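Local coordinates for protein 3',5'-nucleoside bisphosphate phosphatase (Chromobacterium violaceum, PDB 2YB1) that hydrolyses nucleoside 3',5'-bisphosphates to nucleoside 5'-phosphates and orthophosphate, using three manganese ions per subunit, at residues A103-A108 against G164-Q169; D120-W125 against E130-T135; A187-P192 against E203-D208; D208-G213 against H239-S244. All coordinates share one frame; numbering follows the deposited sequence.

Contact 1. Residues A103-A108 against G164-Q169; sequences ARQMGA and GYVSHQ
Met106 and Val166 meet where the loop 164-169 runs past one flank of the helix 99-112. The branch of Val166 that does most of the work is CG2, which lies 3.7 Å from CG of Met106. The side chain of Val166 sets out toward the helix. With its backbone N opposite CG1 (chi1 175°), the valine turns CG1 to the Gln105 side and leaves CG2 for Met106. Gln105 and Met106 are consecutive on the helix, so the valine fork faces both.

Met106 also rests on the backbone of Gly164, and its CG approaches O of Gly164 at 3.1 Å. No hydrogen bond crosses between the segments. The backbones come close here, with CA of Met106 and CA of Gly164 4.4 Å apart. Gly164 has a positive phi of 95°, a value that favours glycine.

The contact belongs to a helical part of the PHP-family protein, beside the nucleotide pocket. The chain of Met106 is extended through SD and then bends at chi3 (-80°). The thioether end turns from the loop and packs on Arg134 and Phe137 of helix 134-143. Arg134 binds the substrate, so Met106 stands just behind a pocket residue. The backbone N of Gly164 is held separately by a hydrogen bond to OG of Ser109, one turn further along the same helix.

Gln105 forms the exposed border. Its side chain crosses that of Val166 at about a right angle, with OE1 of Gln105 3.7 Å from CG1 of Val166.

Contact 2. Residues D120-W125 against E130-T135; sequences DGAMRW and EMISRT. With AMP (adenosine monophosphate), chain E.
Ile132 reaches helix 118-123 with its CD1 methyl, and the packing between the segments is wholly apolar. CD1 of Ile132 lies 3.9 Å from CB of Ala122. The more distant CE of Met123 comes to 4.4 Å from the same CD1 atom. A chi1 of -177° swings CG1 of Ile132 away from its own backbone N and sends this branch out to the helix.

Polar bonds begin just beyond Ile132, where the chain turns into the next helix. Ser133 is its N-cap: N of Thr135 donates to OG of Ser133 over 2.9 Å.

The AMP phosphate is gripped at the same helix start. N of Arg134 donates to O3P of AMP at 3.1 Å. The side chain bends at chi3 (-75°) and brings NE of Arg134 to 2.8 Å from O1P of AMP, in a nearly straight bond (167°). NH2 adds a weak bond to O1P. C8 of the adenine lies over one guanidinium face, toward its rim. The N-terminal end of the helix would probably also favour the phosphate charge.

Ile132 also packs on Ala103 of helix 99-112, while Ala122 touches His136 and Phe137 of helix 134-143, so the contact sits among three helices.

Contact 3. Residues A187-P192 against E203-D208; sequences AVIAHP and ERLILD. With MN (manganese (II) ion), chain D.
Ile189 projects from strand 186-189 toward helix 199-211, the first two elements of a beta-alpha-beta unit that strand 216-221 completes. This unit is part of the PHP fold, which is related to the TIM barrel. All three touching residues are buried, and they meet through apolar atoms alone.

Ile189 carries the strand side. Its CG1 points back past the backbone N, opposite the carbonyl carbon (chi1 -68°), and the branch is extended beyond it. CD1 is thereby the one atom of Ile189 that reaches both helix residues. It meets Leu205 tip to tip, 4.2 Å from CG of that residue. Leu205 points its CB at the strand, and a chi1 of 174° carries its CG away from the backbone N. Ile206 comes in at about a right angle to Ile189, and its CG1 lies 4.1 Å from CD1 of Ile189. Ile206 also packs on His235 and His239 of helix 226-239.

Along the same helix, one turn apart, NH2 of Arg204 makes a salt bridge with OD1 of Asp208 at 2.7 Å. The other carboxylate oxygen, OD2, is hydrogen-bonded to NE1 of Trp69.

The strand leads into the metal site. After Ala190 the backbone turns through a positive phi at His191. The N of His191 bonds to OE1 of Glu218. To reach the manganese, the His191 ring leaves CB with CG lodged between backbone N and carbonyl carbon (chi1 55°). Glu64 and His75 bind the same manganese as His191, whose NE2 coordinates it at 2.1 Å.

Contact 4. Residues D208-G213 against H239-S244; sequences DFQAAG and HGLYAS
Helix 199-211 and helix 226-239 both end here in Schellman motifs, at Gly213 and Gly240 with positive phi, and the nearest CA atoms across the contact, of Gln210 and His239, are 8.7 Å apart. The contact packs the end of the first helix against the turn from the second helix into the last strand, 242-246, which lies beside strand 216-221 in this barrel-related PHP fold.

Gln210 provides the polar link. With the carbonyl carbon opposite CG (chi1 -73°), its extended chain carries the amide across to His239. NE2 of Gln210 donates to the backbone O of His239 over 2.8 Å. The bond is bent, with 140° at the hydrogen, and the donor lies somewhat off the carbonyl plane. It uses the carbonyl just before Gly240.

The amide and the imidazole ring of His239 are almost perpendicular. OE1 of Gln210 lies 3.5 Å from CB of His239. NE2 of His239 is hydrogen-bonded to OE1 of Glu203.

Leu241 fills the apolar side. Its CD2 comes near the edge of the Phe209 ring, 4.2 Å from CE2 of Phe209. The same methyl lies 3.9 Å from CG of Gln210. Phe209 also packs on Ala187 and Ile189 of strand 186-189.

One water bridges the polar groups: it donates to OE1 of Gln210 at 2.9 Å and is 2.8 Å from ND1 of His239.

Overall arrangement
The four contacts form two pairs; contact 2 lies across the chain's centre from contacts 3 and 4. Contacts 1 and 2 have centres about 12 Å apart and touch each other beside AMP: CB of Ala103 packs at 3.4 Å on CG2 of Ile132. Contact 2 lies between the segments of contact 1 in the chain. Contacts 3 and 4 have centres about 7 Å apart. They share Asp208 and helix 199-211, and CD1 of Ile189 lies 3.6 Å from CD2 of Phe209. Between the pairs, contacts 2 and 3 come nearest the catalytic centre. Their nearest atoms are about 9 Å apart; contact 2 holds the nucleotide phosphate, and contact 3 supplies a manganese ligand.

Contact 1. Residues A103-A108 against G164-Q169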
loop_
_atom_site.group_PDB
_atom_site.type_symbol
_atom_site.label_atom_id
_atom_site.label_comp_id
_atom_site.label_asym_id
_atom_site.label_seq_id
_atom_site.Cartn_x
_atom_site.Cartn_y
_atom_site.Cartn_z
ATOM N N ALA A 103 3.008 -13.262 13.175
ATOM C CA ALA A 103 4.062 -13.871 12.363
ATOM C C ALA A 103 4.659 -15.130 12.991
ATOM O O ALA A 103 4.937 -16.099 12.291
ATOM C CB ALA A 103 5.169 -12.853 12.054
ATOM N N ARG A 104 4.882 -15.116 14.302
ATOM C CA ARG A 104 5.398 -16.312 14.967
ATOM C C ARG A 104 4.406 -17.472 14.804
ATOM O O ARG A 104 4.790 -18.624 14.596
ATOM C CB ARG A 104 5.684 -16.032 16.446
ATOM C CG ARG A 104 6.703 -14.920 16.674
ATOM C CD ARG A 104 7.043 -14.773 18.160
ATOM N NE ARG A 104 7.750 -13.519 18.417
ATOM C CZ ARG A 104 7.170 -12.405 18.853
ATOM N NH1 ARG A 104 5.857 -12.385 19.088
ATOM N NH2 ARG A 104 7.899 -11.304 19.051
ATOM N N GLN A 105 3.124 -17.147 14.883
ATOM C CA GLN A 105 2.048 -18.109 14.692
ATOM C C GLN A 105 1.978 -18.626 13.240
ATOM O O GLN A 105 1.750 -19.816 13.007
ATOM C CB GLN A 105 0.713 -17.477 15.130
ATOM C CG GLN A 105 0.646 -17.212 16.640
ATOM C CD GLN A 105 -0.517 -16.322 17.062
ATOM O OE1 GLN A 105 -1.246 -15.789 16.229
ATOM N NE2 GLN A 105 -0.681 -16.150 18.371
ATOM N N MET A 106 2.179 -17.734 12.273
ATOM C CA MET A 106 2.221 -18.134 10.867
ATOM C C MET A 106 3.344 -19.147 10.656
ATOM O O MET A 106 3.170 -20.155 9.963
ATOM C CB MET A 106 2.415 -16.917 9.949
ATOM C CG MET A 106 1.213 -15.942 9.906
ATOM S SD MET A 106 1.433 -14.656 8.637
ATOM C CE MET A 106 2.520 -13.500 9.442
ATOM N N GLY A 107 4.492 -18.888 11.276
ATOM C CA GLY A 107 5.620 -19.794 11.175
ATOM C C GLY A 107 5.277 -21.160 11.741
ATOM O O GLY A 107 5.561 -22.184 11.124
ATOM N N ALA A 108 4.666 -21.169 12.924
ATOM C CA ALA A 108 4.284 -22.407 13.601
ATOM C C ALA A 108 3.204 -23.169 12.830
ATOM O O ALA A 108 3.213 -24.398 12.774
ATOM C CB ALA A 108 3.834 -22.112 15.027
ATOM N N GLY A 164 -0.228 -21.375 7.261
ATOM C CA GLY A 164 0.490 -20.118 7.323
ATOM C C GLY A 164 -0.405 -18.896 7.435
ATOM O O GLY A 164 0.084 -17.816 7.756
ATOM N N TYR A 165 -1.700 -19.049 7.152
ATOM C CA TYR A 165 -2.634 -17.936 7.304
ATOM C C TYR A 165 -3.222 -17.876 8.711
ATOM O O TYR A 165 -3.694 -18.874 9.252
ATOM C CB TYR A 165 -3.765 -17.985 6.267
ATOM C CG TYR A 165 -4.611 -16.731 6.288
ATOM C CD1 TYR A 165 -4.173 -15.568 5.663
ATOM C CD2 TYR A 165 -5.827 -16.694 6.965
ATOM C CE1 TYR A 165 -4.941 -14.402 5.685
ATOM C CE2 TYR A 165 -6.602 -15.533 6.993
ATOM C CZ TYR A 165 -6.149 -14.397 6.349
ATOM O OH TYR A 165 -6.902 -13.244 6.372
ATOM N N VAL A 166 -3.157 -16.700 9.315
ATOM C CA VAL A 166 -3.699 -16.489 10.647
ATOM C C VAL A 166 -4.617 -15.274 10.545
ATOM O O VAL A 166 -4.165 -14.184 10.221
ATOM C CB VAL A 166 -2.569 -16.235 11.683
ATOM C CG1 VAL A 166 -3.152 -15.894 13.063
ATOM C CG2 VAL A 166 -1.624 -17.450 11.764
ATOM N N SER A 167 -5.913 -15.472 10.759
ATOM C CA SER A 167 -6.849 -14.359 10.656
ATOM C C SER A 167 -6.469 -13.304 11.677
ATOM O O SER A 167 -5.965 -13.625 12.759
ATOM C CB SER A 167 -8.290 -14.825 10.888
ATOM O OG SER A 167 -8.627 -15.842 9.962
ATOM N N HIS A 168 -6.676 -12.043 11.324
ATOM C CA HIS A 168 -6.279 -10.957 12.206
ATOM C C HIS A 168 -7.165 -9.756 11.955
ATOM O O HIS A 168 -7.508 -9.472 10.809
ATOM C CB HIS A 168 -4.825 -10.577 11.932
ATOM C CG HIS A 168 -4.244 -9.666 12.961
ATOM N ND1 HIS A 168 -3.932 -10.090 14.234
ATOM C CD2 HIS A 168 -3.927 -8.351 12.913
ATOM C CE1 HIS A 168 -3.439 -9.077 14.924
ATOM N NE2 HIS A 168 -3.428 -8.009 14.147
ATOM N N GLN A 169 -7.519 -9.038 13.013
ATOM C CA GLN A 169 -8.328 -7.832 12.838
ATOM C C GLN A 169 -7.458 -6.577 12.773
ATOM O O GLN A 169 -6.715 -6.266 13.703
ATOM C CB GLN A 169 -9.404 -7.703 13.922
ATOM C CG GLN A 169 -10.248 -6.441 13.754
ATOM C CD GLN A 169 -11.539 -6.456 14.555
ATOM O OE1 GLN A 169 -11.647 -5.800 15.594
ATOM N NE2 GLN A 169 -12.534 -7.188 14.059
#

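Contact 2. Residues D120-W125 against E130-T135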
loop_
_atom_site.group_PDB
_atom_site.type_symbol
_atom_site.label_atom_id
_atom_site.label_comp_id
_atom_site.label_asym_id
_atom_site.label_seq_id
_atom_site.Cartn_x
_atom_site.Cartn_y
_atom_site.Cartn_z
ATOM N N ASP A 120 11.741 -17.784 10.961
ATOM C CA ASP A 120 13.155 -17.396 10.925
ATOM C C ASP A 120 13.563 -16.946 9.528
ATOM O O ASP A 120 14.246 -15.935 9.371
ATOM C CB ASP A 120 14.057 -18.535 11.386
ATOM C CG ASP A 120 13.961 -18.801 12.878
ATOM O OD1 ASP A 120 13.348 -17.997 13.609
ATOM O OD2 ASP A 120 14.520 -19.810 13.325
ATOM N N GLY A 121 13.140 -17.699 8.517
ATOM C CA GLY A 121 13.476 -17.382 7.138
ATOM C C GLY A 121 12.896 -16.052 6.693
ATOM O O GLY A 121 13.580 -15.244 6.054
ATOM N N ALA A 122 11.630 -15.820 7.031
ATOM C CA ALA A 122 10.975 -14.551 6.709
ATOM C C ALA A 122 11.726 -13.381 7.344
ATOM O O ALA A 122 11.913 -12.335 6.733
ATOM C CB ALA A 122 9.508 -14.573 7.191
ATOM N N MET A 123 12.146 -13.571 8.586
ATOM C CA MET A 123 12.846 -12.538 9.332
ATOM C C MET A 123 14.134 -12.083 8.642
ATOM O O MET A 123 14.567 -10.943 8.814
ATOM C CB MET A 123 13.148 -13.031 10.747
ATOM C CG MET A 123 13.605 -11.936 11.680
ATOM S SD MET A 123 12.357 -10.643 11.853
ATOM C CE MET A 123 11.067 -11.559 12.665
ATOM N N ARG A 124 14.735 -12.979 7.862
ATOM C CA ARG A 124 15.971 -12.686 7.143
ATOM C C ARG A 124 15.713 -11.656 6.052
ATOM O O ARG A 124 16.636 -10.976 5.589
ATOM C CB ARG A 124 16.545 -13.968 6.523
ATOM C CG ARG A 124 17.519 -14.747 7.417
ATOM C CD ARG A 124 16.908 -15.129 8.757
ATOM N NE ARG A 124 17.929 -15.472 9.751
ATOM C CZ ARG A 124 18.173 -16.703 10.197
ATOM N NH1 ARG A 124 17.465 -17.737 9.754
ATOM N NH2 ARG A 124 19.124 -16.897 11.103
ATOM N N TRP A 125 14.453 -11.559 5.637
ATOM C CA TRP A 125 14.053 -10.645 4.567
ATOM C C TRP A 125 13.475 -9.322 5.079
ATOM O O TRP A 125 13.084 -8.457 4.295
ATOM C CB TRP A 125 13.037 -11.344 3.647
ATOM C CG TRP A 125 13.661 -12.457 2.887
ATOM C CD1 TRP A 125 13.774 -13.768 3.273
ATOM C CD2 TRP A 125 14.301 -12.356 1.613
ATOM N NE1 TRP A 125 14.439 -14.487 2.307
ATOM C CE2 TRP A 125 14.773 -13.646 1.278
ATOM C CE3 TRP A 125 14.519 -11.302 0.724
ATOM C CZ2 TRP A 125 15.449 -13.905 0.087
ATOM C CZ3 TRP A 125 15.200 -11.561 -0.462
ATOM C CH2 TRP A 125 15.653 -12.851 -0.769
ATOM N N GLU A 130 8.903 -5.506 13.558
ATOM C CA GLU A 130 7.518 -5.126 13.831
ATOM C C GLU A 130 6.663 -5.043 12.562
ATOM O O GLU A 130 5.433 -5.081 12.632
ATOM C CB GLU A 130 7.476 -3.783 14.559
ATOM C CG GLU A 130 8.325 -3.741 15.826
ATOM C CD GLU A 130 7.587 -4.244 17.061
ATOM O OE1 GLU A 130 6.462 -4.782 16.915
ATOM O OE2 GLU A 130 8.134 -4.093 18.181
ATOM N N MET A 131 7.317 -4.910 11.412
ATOM C CA MET A 131 6.622 -4.809 10.118
ATOM C C MET A 131 6.512 -6.147 9.386
ATOM O O MET A 131 6.086 -6.196 8.230
ATOM C CB MET A 131 7.279 -3.769 9.211
ATOM C CG MET A 131 7.132 -2.335 9.709
ATOM S SD MET A 131 5.448 -1.937 10.208
ATOM C CE MET A 131 4.397 -2.664 8.956
ATOM N N ILE A 132 6.920 -7.218 10.058
ATOM C CA ILE A 132 6.960 -8.551 9.456
ATOM C C ILE A 132 5.629 -8.897 8.753
ATOM O O ILE A 132 4.547 -8.739 9.322
ATOM C CB ILE A 132 7.345 -9.634 10.517
ATOM C CG1 ILE A 132 7.460 -11.025 9.884
ATOM C CG2 ILE A 132 6.354 -9.643 11.693
ATOM C CD1 ILE A 132 8.680 -11.226 8.980
ATOM N N SER A 133 5.726 -9.397 7.526
ATOM C CA SER A 133 4.576 -9.462 6.615
ATOM C C SER A 133 4.521 -10.802 5.883
ATOM O O SER A 133 5.544 -11.454 5.736
ATOM C CB SER A 133 4.727 -8.322 5.603
ATOM O OG SER A 133 4.028 -8.546 4.405
ATOM N N ARG A 134 3.334 -11.200 5.419
ATOM C CA ARG A 134 3.200 -12.363 4.537
ATOM C C ARG A 134 4.149 -12.252 3.347
ATOM O O ARG A 134 4.562 -13.266 2.792
ATOM C CB ARG A 134 1.764 -12.516 4.015
ATOM C CG ARG A 134 0.755 -12.954 5.084
ATOM C CD ARG A 134 -0.616 -13.270 4.487
ATOM N NE ARG A 134 -1.350 -12.055 4.129
ATOM C CZ ARG A 134 -2.315 -12.002 3.219
ATOM N NH1 ARG A 134 -2.668 -13.102 2.559
ATOM N NH2 ARG A 134 -2.934 -10.848 2.965
ATOM N N THR A 135 4.468 -11.020 2.940
ATOM C CA THR A 135 5.377 -10.799 1.808
ATOM C C THR A 135 6.749 -11.384 2.095
ATOM O O THR A 135 7.350 -12.028 1.239
ATOM C CB THR A 135 5.527 -9.300 1.481
ATOM O OG1 THR A 135 4.242 -8.749 1.167
ATOM C CG2 THR A 135 6.477 -9.089 0.292
HETATM P P AMP E . 0.205 -8.879 5.625
HETATM O O1P AMP E . -1.075 -9.688 5.576
HETATM O O2P AMP E . -0.173 -7.418 5.752
HETATM O O3P AMP E . 1.142 -9.463 6.653
HETATM O "O5'" AMP E . 0.788 -9.147 4.167
HETATM C "C5'" AMP E . 0.097 -8.691 3.017
HETATM C "C4'" AMP E . 1.037 -8.435 1.869
HETATM O "O4'" AMP E . 1.348 -9.686 1.214
HETATM C "C3'" AMP E . 0.486 -7.559 0.752
HETATM O "O3'" AMP E . 0.606 -6.173 1.037
HETATM C "C2'" AMP E . 1.288 -7.999 -0.470
HETATM O "O2'" AMP E . 2.544 -7.333 -0.509
HETATM C "C1'" AMP E . 1.534 -9.479 -0.174
HETATM N N9 AMP E . 0.594 -10.346 -0.905
HETATM C C8 AMP E . -0.646 -10.701 -0.506
HETATM N N7 AMP E . -1.235 -11.500 -1.442
HETATM C C5 AMP E . -0.366 -11.650 -2.462
HETATM C C6 AMP E . -0.342 -12.362 -3.760
HETATM N N6 AMP E . -1.405 -13.090 -4.174
HETATM N N1 AMP E . 0.778 -12.259 -4.516
HETATM C C2 AMP E . 1.848 -11.535 -4.125
HETATM N N3 AMP E . 1.895 -10.861 -2.960
HETATM C C4 AMP E . 0.839 -10.886 -2.104
#

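Contact 3. Residues A187-P192 against E203-D208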
loop_
_atom_site.group_PDB
_atom_site.type_symbol
_atom_site.label_atom_id
_atom_site.label_comp_id
_atom_site.label_asym_id
_atom_site.label_seq_id
_atom_site.Cartn_x
_atom_site.Cartn_y
_atom_site.Cartn_z
ATOM N N ALA A 187 -7.892 10.120 1.758
ATOM C CA ALA A 187 -7.948 8.661 1.846
ATOM C C ALA A 187 -8.314 8.077 0.481
ATOM O O ALA A 187 -9.089 8.681 -0.277
ATOM C CB ALA A 187 -8.942 8.219 2.906
ATOM N N VAL A 188 -7.729 6.922 0.170
ATOM C CA VAL A 188 -7.856 6.300 -1.147
ATOM C C VAL A 188 -8.049 4.787 -1.003
ATOM O O VAL A 188 -7.243 4.122 -0.362
ATOM C CB VAL A 188 -6.564 6.540 -1.991
ATOM C CG1 VAL A 188 -6.666 5.867 -3.365
ATOM C CG2 VAL A 188 -6.252 8.028 -2.116
ATOM N N ILE A 189 -9.094 4.234 -1.616
ATOM C CA ILE A 189 -9.252 2.784 -1.627
ATOM C C ILE A 189 -8.224 2.218 -2.600
ATOM O O ILE A 189 -8.224 2.554 -3.794
ATOM C CB ILE A 189 -10.654 2.367 -2.092
ATOM C CG1 ILE A 189 -11.708 2.779 -1.053
ATOM C CG2 ILE A 189 -10.698 0.856 -2.347
ATOM C CD1 ILE A 189 -13.142 2.648 -1.554
ATOM N N ALA A 190 -7.346 1.357 -2.091
ATOM C CA ALA A 190 -6.240 0.854 -2.897
ATOM C C ALA A 190 -6.658 -0.381 -3.697
ATOM O O ALA A 190 -7.483 -1.170 -3.239
ATOM C CB ALA A 190 -5.039 0.531 -2.008
ATOM N N HIS A 191 -6.123 -0.492 -4.909
ATOM C CA HIS A 191 -6.253 -1.687 -5.743
ATOM C C HIS A 191 -7.573 -2.449 -5.562
ATOM O O HIS A 191 -7.582 -3.626 -5.203
ATOM C CB HIS A 191 -5.028 -2.608 -5.580
ATOM C CG HIS A 191 -4.748 -3.002 -4.165
ATOM N ND1 HIS A 191 -5.649 -3.705 -3.394
ATOM C CD2 HIS A 191 -3.659 -2.800 -3.381
ATOM C CE1 HIS A 191 -5.131 -3.913 -2.196
ATOM N NE2 HIS A 191 -3.925 -3.375 -2.165
ATOM N N PRO A 192 -8.699 -1.776 -5.847
ATOM C CA PRO A 192 -10.030 -2.359 -5.625
ATOM C C PRO A 192 -10.289 -3.638 -6.443
ATOM O O PRO A 192 -11.100 -4.468 -6.039
ATOM C CB PRO A 192 -10.983 -1.220 -6.025
ATOM C CG PRO A 192 -10.180 -0.351 -6.961
ATOM C CD PRO A 192 -8.773 -0.412 -6.404
ATOM N N GLU A 203 -19.813 -1.136 -4.298
ATOM C CA GLU A 203 -20.640 0.037 -4.036
ATOM C C GLU A 203 -20.820 0.268 -2.542
ATOM O O GLU A 203 -20.745 1.393 -2.071
ATOM C CB GLU A 203 -22.002 -0.098 -4.721
ATOM C CG GLU A 203 -23.026 0.903 -4.229
ATOM C CD GLU A 203 -23.538 1.804 -5.335
ATOM O OE1 GLU A 203 -22.822 1.967 -6.348
ATOM O OE2 GLU A 203 -24.657 2.343 -5.194
ATOM N N ARG A 204 -21.078 -0.808 -1.805
ATOM C CA ARG A 204 -21.250 -0.747 -0.354
ATOM C C ARG A 204 -19.971 -0.240 0.322
ATOM O O ARG A 204 -20.015 0.617 1.215
ATOM C CB ARG A 204 -21.604 -2.142 0.182
ATOM C CG ARG A 204 -22.015 -2.169 1.640
ATOM C CD ARG A 204 -23.274 -1.342 1.834
ATOM N NE ARG A 204 -23.278 -0.632 3.110
ATOM C CZ ARG A 204 -23.785 0.587 3.290
ATOM N NH1 ARG A 204 -24.334 1.249 2.274
ATOM N NH2 ARG A 204 -23.744 1.143 4.496
ATOM N N LEU A 205 -18.831 -0.782 -0.104
ATOM C CA LEU A 205 -17.536 -0.342 0.413
ATOM C C LEU A 205 -17.312 1.152 0.156
ATOM O O LEU A 205 -16.906 1.885 1.063
ATOM C CB LEU A 205 -16.397 -1.162 -0.205
ATOM C CG LEU A 205 -14.980 -0.698 0.147
ATOM C CD1 LEU A 205 -14.737 -0.710 1.679
ATOM C CD2 LEU A 205 -13.933 -1.551 -0.581
ATOM N N ILE A 206 -17.570 1.593 -1.076
ATOM C CA ILE A 206 -17.461 3.012 -1.433
ATOM C C ILE A 206 -18.359 3.918 -0.576
ATOM O O ILE A 206 -17.904 4.941 -0.058
ATOM C CB ILE A 206 -17.752 3.256 -2.932
ATOM C CG1 ILE A 206 -16.626 2.652 -3.797
ATOM C CG2 ILE A 206 -17.930 4.754 -3.209
ATOM C CD1 ILE A 206 -16.889 2.726 -5.280
ATOM N N LEU A 207 -19.628 3.544 -0.430
ATOM C CA LEU A 207 -20.552 4.318 0.400
ATOM C C LEU A 207 -20.072 4.431 1.852
ATOM O O LEU A 207 -20.082 5.518 2.428
ATOM C CB LEU A 207 -21.958 3.717 0.344
ATOM C CG LEU A 207 -22.610 3.836 -1.035
ATOM C CD1 LEU A 207 -24.049 3.340 -1.008
ATOM C CD2 LEU A 207 -22.546 5.294 -1.521
ATOM N N ASP A 208 -19.646 3.312 2.435
ATOM C CA ASP A 208 -19.076 3.313 3.784
ATOM C C ASP A 208 -17.812 4.191 3.854
ATOM O O ASP A 208 -17.597 4.950 4.807
ATOM C CB ASP A 208 -18.707 1.879 4.192
ATOM C CG ASP A 208 -19.918 1.040 4.578
ATOM O OD1 ASP A 208 -21.063 1.509 4.398
ATOM O OD2 ASP A 208 -19.716 -0.091 5.074
HETATM MN MN MN D . -2.407 -3.165 -0.673
#

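Contact 4. Residues D208-G213 against H239-S244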
loop_
_atom_site.group_PDB
_atom_site.type_symbol
_atom_site.label_atom_id
_atom_site.label_comp_id
_atom_site.label_asym_id
_atom_site.label_seq_id
_atom_site.Cartn_x
_atom_site.Cartn_y
_atom_site.Cartn_z
ATOM N N ASP A 208 -19.646 3.312 2.435
ATOM C CA ASP A 208 -19.076 3.313 3.784
ATOM C C ASP A 208 -17.812 4.191 3.854
ATOM O O ASP A 208 -17.597 4.950 4.807
ATOM C CB ASP A 208 -18.707 1.879 4.192
ATOM C CG ASP A 208 -19.918 1.040 4.578
ATOM O OD1 ASP A 208 -21.063 1.509 4.398
ATOM O OD2 ASP A 208 -19.716 -0.091 5.074
ATOM N N PHE A 209 -16.970 4.047 2.835
ATOM C CA PHE A 209 -15.707 4.782 2.707
ATOM C C PHE A 209 -15.976 6.295 2.687
ATOM O O PHE A 209 -15.402 7.067 3.464
ATOM C CB PHE A 209 -15.003 4.293 1.426
ATOM C CG PHE A 209 -13.769 5.061 1.053
ATOM C CD1 PHE A 209 -12.586 4.924 1.790
ATOM C CD2 PHE A 209 -13.761 5.862 -0.077
ATOM C CE1 PHE A 209 -11.432 5.618 1.423
ATOM C CE2 PHE A 209 -12.608 6.557 -0.457
ATOM C CZ PHE A 209 -11.443 6.434 0.294
ATOM N N GLN A 210 -16.863 6.715 1.801
ATOM C CA GLN A 210 -17.270 8.117 1.740
ATOM C C GLN A 210 -17.882 8.639 3.046
ATOM O O GLN A 210 -17.515 9.722 3.511
ATOM C CB GLN A 210 -18.229 8.336 0.577
ATOM C CG GLN A 210 -17.541 8.300 -0.776
ATOM C CD GLN A 210 -18.479 8.685 -1.902
ATOM O OE1 GLN A 210 -19.456 7.985 -2.167
ATOM N NE2 GLN A 210 -18.189 9.804 -2.567
ATOM N N ALA A 211 -18.800 7.871 3.635
ATOM C CA ALA A 211 -19.390 8.251 4.923
ATOM C C ALA A 211 -18.315 8.548 5.966
ATOM O O ALA A 211 -18.477 9.431 6.813
ATOM C CB ALA A 211 -20.356 7.165 5.425
ATOM N N ALA A 212 -17.207 7.813 5.895
ATOM C CA ALA A 212 -16.123 7.969 6.860
ATOM C C ALA A 212 -15.189 9.120 6.494
ATOM O O ALA A 212 -14.297 9.468 7.263
ATOM C CB ALA A 212 -15.338 6.660 6.999
ATOM N N GLY A 213 -15.422 9.731 5.334
ATOM C CA GLY A 213 -14.601 10.834 4.856
ATOM C C GLY A 213 -13.672 10.535 3.682
ATOM O O GLY A 213 -12.866 11.382 3.322
ATOM N N HIS A 239 -19.698 8.109 -7.942
ATOM C CA HIS A 239 -19.629 8.611 -6.572
ATOM C C HIS A 239 -18.850 9.912 -6.389
ATOM O O HIS A 239 -18.719 10.414 -5.276
ATOM C CB HIS A 239 -19.150 7.501 -5.646
ATOM C CG HIS A 239 -20.062 6.317 -5.650
ATOM N ND1 HIS A 239 -21.254 6.299 -4.957
ATOM C CD2 HIS A 239 -19.989 5.135 -6.307
ATOM C CE1 HIS A 239 -21.868 5.148 -5.170
ATOM N NE2 HIS A 239 -21.118 4.420 -5.980
ATOM N N GLY A 240 -18.332 10.456 -7.482
ATOM C CA GLY A 240 -17.546 11.675 -7.403
ATOM C C GLY A 240 -16.215 11.465 -6.704
ATOM O O GLY A 240 -15.710 12.373 -6.059
ATOM N N LEU A 241 -15.649 10.265 -6.819
ATOM C CA LEU A 241 -14.319 9.993 -6.249
ATOM C C LEU A 241 -13.205 10.443 -7.189
ATOM O O LEU A 241 -13.329 10.332 -8.416
ATOM C CB LEU A 241 -14.157 8.501 -5.960
ATOM C CG LEU A 241 -15.072 7.892 -4.896
ATOM C CD1 LEU A 241 -14.899 6.381 -4.852
ATOM C CD2 LEU A 241 -14.770 8.516 -3.541
ATOM N N TYR A 242 -12.112 10.925 -6.607
ATOM C CA TYR A 242 -10.906 11.273 -7.357
ATOM C C TYR A 242 -10.064 10.029 -7.626
ATOM O O TYR A 242 -9.990 9.129 -6.788
ATOM C CB TYR A 242 -10.085 12.320 -6.584
ATOM C CG TYR A 242 -10.847 13.621 -6.469
ATOM C CD1 TYR A 242 -10.874 14.519 -7.527
ATOM C CD2 TYR A 242 -11.575 13.928 -5.324
ATOM C CE1 TYR A 242 -11.595 15.697 -7.445
ATOM C CE2 TYR A 242 -12.301 15.114 -5.227
ATOM C CZ TYR A 242 -12.303 15.994 -6.297
ATOM O OH TYR A 242 -13.016 17.178 -6.235
ATOM N N ALA A 243 -9.427 9.990 -8.794
ATOM C CA ALA A 243 -8.711 8.791 -9.232
ATOM C C ALA A 243 -7.244 8.882 -8.889
ATOM O O ALA A 243 -6.593 9.893 -9.146
ATOM C CB ALA A 243 -8.882 8.574 -10.733
ATOM N N SER A 244 -6.722 7.801 -8.323
ATOM C CA SER A 244 -5.315 7.721 -8.007
ATOM C C SER A 244 -4.669 6.681 -8.913
ATOM O O SER A 244 -5.362 5.842 -9.507
ATOM C CB SER A 244 -5.110 7.337 -6.553
ATOM O OG SER A 244 -3.764 7.550 -6.213
HETATM O O HOH W 1 -21.885 8.590 -3.566
#